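Local coordinates for hypothetical protein Atu1913 (Agrobacterium tumefaciens str., PDB 2B1Y), which is of unknown function but belongs to the DUF1883 family and probably forms a dimer whose chains share beta-sheets, at the interface of chains A and B. Residues are numbered along the deposited sequence; one frame, centred on the assembly and turned at random. Chains: chain A/B, hypothetical protein Atu1913.

The interface of chains A and B. Residues chain A 60-62, 91; chain B 21-24.
The guanidinium group of A:Arg62 receives the carboxylate of B:Glu23 at its edge, OE2 lying close to the guanidinium plane, while NE and NH1 both approach OE2 from the same face of the carboxylate, well above its plane. The two planes are turned 28° apart. NE and NH1 of A:Arg62 converge on that one oxygen, each 3.2 Å from B:Glu23 OE2, a side-on salt bridge in which both nitrogens share one carboxylate oxygen, instead of each taking its own. Both side chains run alongside each other and point the same way: A:Arg62 is extended from CG to NE, and B:Glu23 carries CG anti to its backbone nitrogen (chi1 -179°), which sends the acid out along its neighbour.

Beneath this ionic pair, the contact is a worked example of sheet completion between subunits. Strand 21-26 of chain B lies between strands 61-64 and 86-91 of chain A and runs antiparallel to both. On one border, A:Ile61 and B:Ile24 exchange backbone hydrogen bonds, B:Ile24 N donating to A:Ile61 O at 2.7 Å and A:Ile61 N returning a bond to B:Ile24 O. On the other, A:Leu91 N donates to B:Thr21 O at 2.8 Å, and B:Thr21 N returns a bond to A:Leu91 O. Such reciprocal pairs set the strand register, and the two-fold axis repeats them with the chains exchanged; the extent of strand sharing suggests an intertwined dimer, although the structure alone does not show its state in solution.

Apolar contacts pack round the stems of the ion pair. A:Pro60, which follows a cis peptide bond, brings CB to B:Glu23 CG, and A:Leu91 reaches the same side chain from the opposite border, its CD1 4.0 Å from B:Glu23 CB. Methyl CG2 of B:Thr21 packs against the aliphatic base of A:Arg62, 3.9 Å from its CB.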
ATOM      1  N   PRO A  60       8.206 -11.044 -22.972  1.00 32.04           N
ATOM      2  CA  PRO A  60       8.204 -11.348 -21.553  1.00 32.28           C
ATOM      3  C   PRO A  60       9.326 -10.609 -20.863  1.00 33.76           C
ATOM      4  O   PRO A  60      10.218 -10.079 -21.520  1.00 32.01           O
ATOM      5  CB  PRO A  60       8.550 -12.819 -21.552  1.00 33.04           C
ATOM      6  CG  PRO A  60       9.396 -12.954 -22.742  1.00 33.28           C
ATOM      7  CD  PRO A  60       8.920 -12.083 -23.735  1.00 31.06           C
ATOM      8  N   ILE A  61       9.280 -10.597 -19.529  1.00 34.77           N
ATOM      9  CA  ILE A  61      10.381 -10.037 -18.773  1.00 34.03           C
ATOM     10  C   ILE A  61      10.940 -11.170 -17.913  1.00 35.36           C
ATOM     11  O   ILE A  61      10.290 -12.245 -17.742  1.00 31.54           O
ATOM     12  CB  ILE A  61       9.943  -8.864 -17.914  1.00 35.95           C
ATOM     13  CG1 ILE A  61       8.776  -9.248 -17.006  1.00 36.89           C
ATOM     14  CG2 ILE A  61       9.562  -7.610 -18.780  1.00 37.87           C
ATOM     15  CD1 ILE A  61       8.913  -8.648 -15.622  1.00 42.54           C
ATOM     16  N   ARG A  62      12.148 -10.929 -17.418  1.00 33.92           N
ATOM     17  CA  ARG A  62      12.826 -11.882 -16.561  1.00 35.17           C
ATOM     18  C   ARG A  62      13.167 -11.188 -15.256  1.00 34.89           C
ATOM     19  O   ARG A  62      13.571 -10.010 -15.236  1.00 34.11           O
ATOM     20  CB  ARG A  62      14.079 -12.443 -17.231  1.00 35.64           C
ATOM     21  CG  ARG A  62      13.775 -13.428 -18.368  1.00 36.58           C
ATOM     22  CD  ARG A  62      15.011 -13.841 -19.131  1.00 40.78           C
ATOM     23  NE  ARG A  62      14.718 -14.976 -20.012  1.00 45.02           N
ATOM     24  CZ  ARG A  62      15.623 -15.676 -20.694  1.00 47.45           C
ATOM     25  NH1 ARG A  62      15.231 -16.690 -21.451  1.00 47.98           N
ATOM     26  NH2 ARG A  62      16.914 -15.378 -20.625  1.00 50.92           N
ATOM     27  N   LEU A  91      12.655 -20.840 -14.837  1.00 38.10           N
ATOM     28  CA  LEU A  91      13.893 -21.295 -15.467  1.00 38.18           C
ATOM     29  C   LEU A  91      14.945 -21.620 -14.386  1.00 38.09           C
ATOM     30  O   LEU A  91      15.086 -20.892 -13.385  1.00 38.94           O
ATOM     31  CB  LEU A  91      14.426 -20.243 -16.459  1.00 37.52           C
ATOM     32  CG  LEU A  91      13.452 -19.575 -17.479  1.00 38.42           C
ATOM     33  CD1 LEU A  91      14.119 -18.448 -18.227  1.00 40.33           C
ATOM     34  CD2 LEU A  91      12.850 -20.558 -18.478  1.00 38.05           C
TER
ATOM     35  N   THR B  21      15.232 -18.041 -12.289  1.00 36.87           N
ATOM     36  CA  THR B  21      14.814 -16.931 -13.147  1.00 36.47           C
ATOM     37  C   THR B  21      13.377 -17.143 -13.566  1.00 35.35           C
ATOM     38  O   THR B  21      13.023 -18.190 -14.109  1.00 35.84           O
ATOM     39  CB  THR B  21      15.783 -16.730 -14.342  1.00 37.93           C
ATOM     40  OG1 THR B  21      17.089 -16.418 -13.832  1.00 39.80           O
ATOM     41  CG2 THR B  21      15.326 -15.569 -15.226  1.00 37.46           C
ATOM     42  N   LEU B  22      12.538 -16.152 -13.288  1.00 33.98           N
ATOM     43  CA  LEU B  22      11.158 -16.247 -13.686  1.00 32.94           C
ATOM     44  C   LEU B  22      10.996 -15.519 -15.018  1.00 32.47           C
ATOM     45  O   LEU B  22      11.349 -14.326 -15.140  1.00 31.89           O
ATOM     46  CB  LEU B  22      10.276 -15.596 -12.632  1.00 34.23           C
ATOM     47  CG  LEU B  22      10.511 -16.026 -11.187  1.00 34.47           C
ATOM     48  CD1 LEU B  22       9.527 -15.281 -10.274  1.00 34.68           C
ATOM     49  CD2 LEU B  22      10.355 -17.527 -11.084  1.00 38.43           C
ATOM     50  N   GLU B  23      10.476 -16.239 -16.010  1.00 29.64           N
ATOM     51  CA  GLU B  23      10.148 -15.633 -17.277  1.00 29.08           C
ATOM     52  C   GLU B  23       8.644 -15.331 -17.352  1.00 28.88           C
ATOM     53  O   GLU B  23       7.795 -16.248 -17.386  1.00 28.50           O
ATOM     54  CB  GLU B  23      10.604 -16.552 -18.430  1.00 29.88           C
ATOM     55  CG  GLU B  23      10.300 -15.944 -19.814  1.00 32.03           C
ATOM     56  CD  GLU B  23      11.060 -16.619 -20.929  1.00 41.15           C
ATOM     57  OE1 GLU B  23      10.649 -17.700 -21.349  1.00 45.99           O
ATOM     58  OE2 GLU B  23      12.085 -16.072 -21.382  1.00 47.59           O
ATOM     59  N   ILE B  24       8.289 -14.049 -17.367  1.00 26.78           N
ATOM     60  CA  ILE B  24       6.894 -13.689 -17.130  1.00 28.08           C
ATOM     61  C   ILE B  24       6.303 -13.035 -18.369  1.00 28.19           C
ATOM     62  O   ILE B  24       6.909 -12.069 -18.870  1.00 27.87           O
ATOM     63  CB  ILE B  24       6.809 -12.700 -15.919  1.00 26.81           C
ATOM     64  CG1 ILE B  24       7.457 -13.332 -14.675  1.00 29.65           C
ATOM     65  CG2 ILE B  24       5.368 -12.228 -15.686  1.00 29.68           C
ATOM     66  CD1 ILE B  24       7.959 -12.306 -13.712  1.00 28.63           C
TER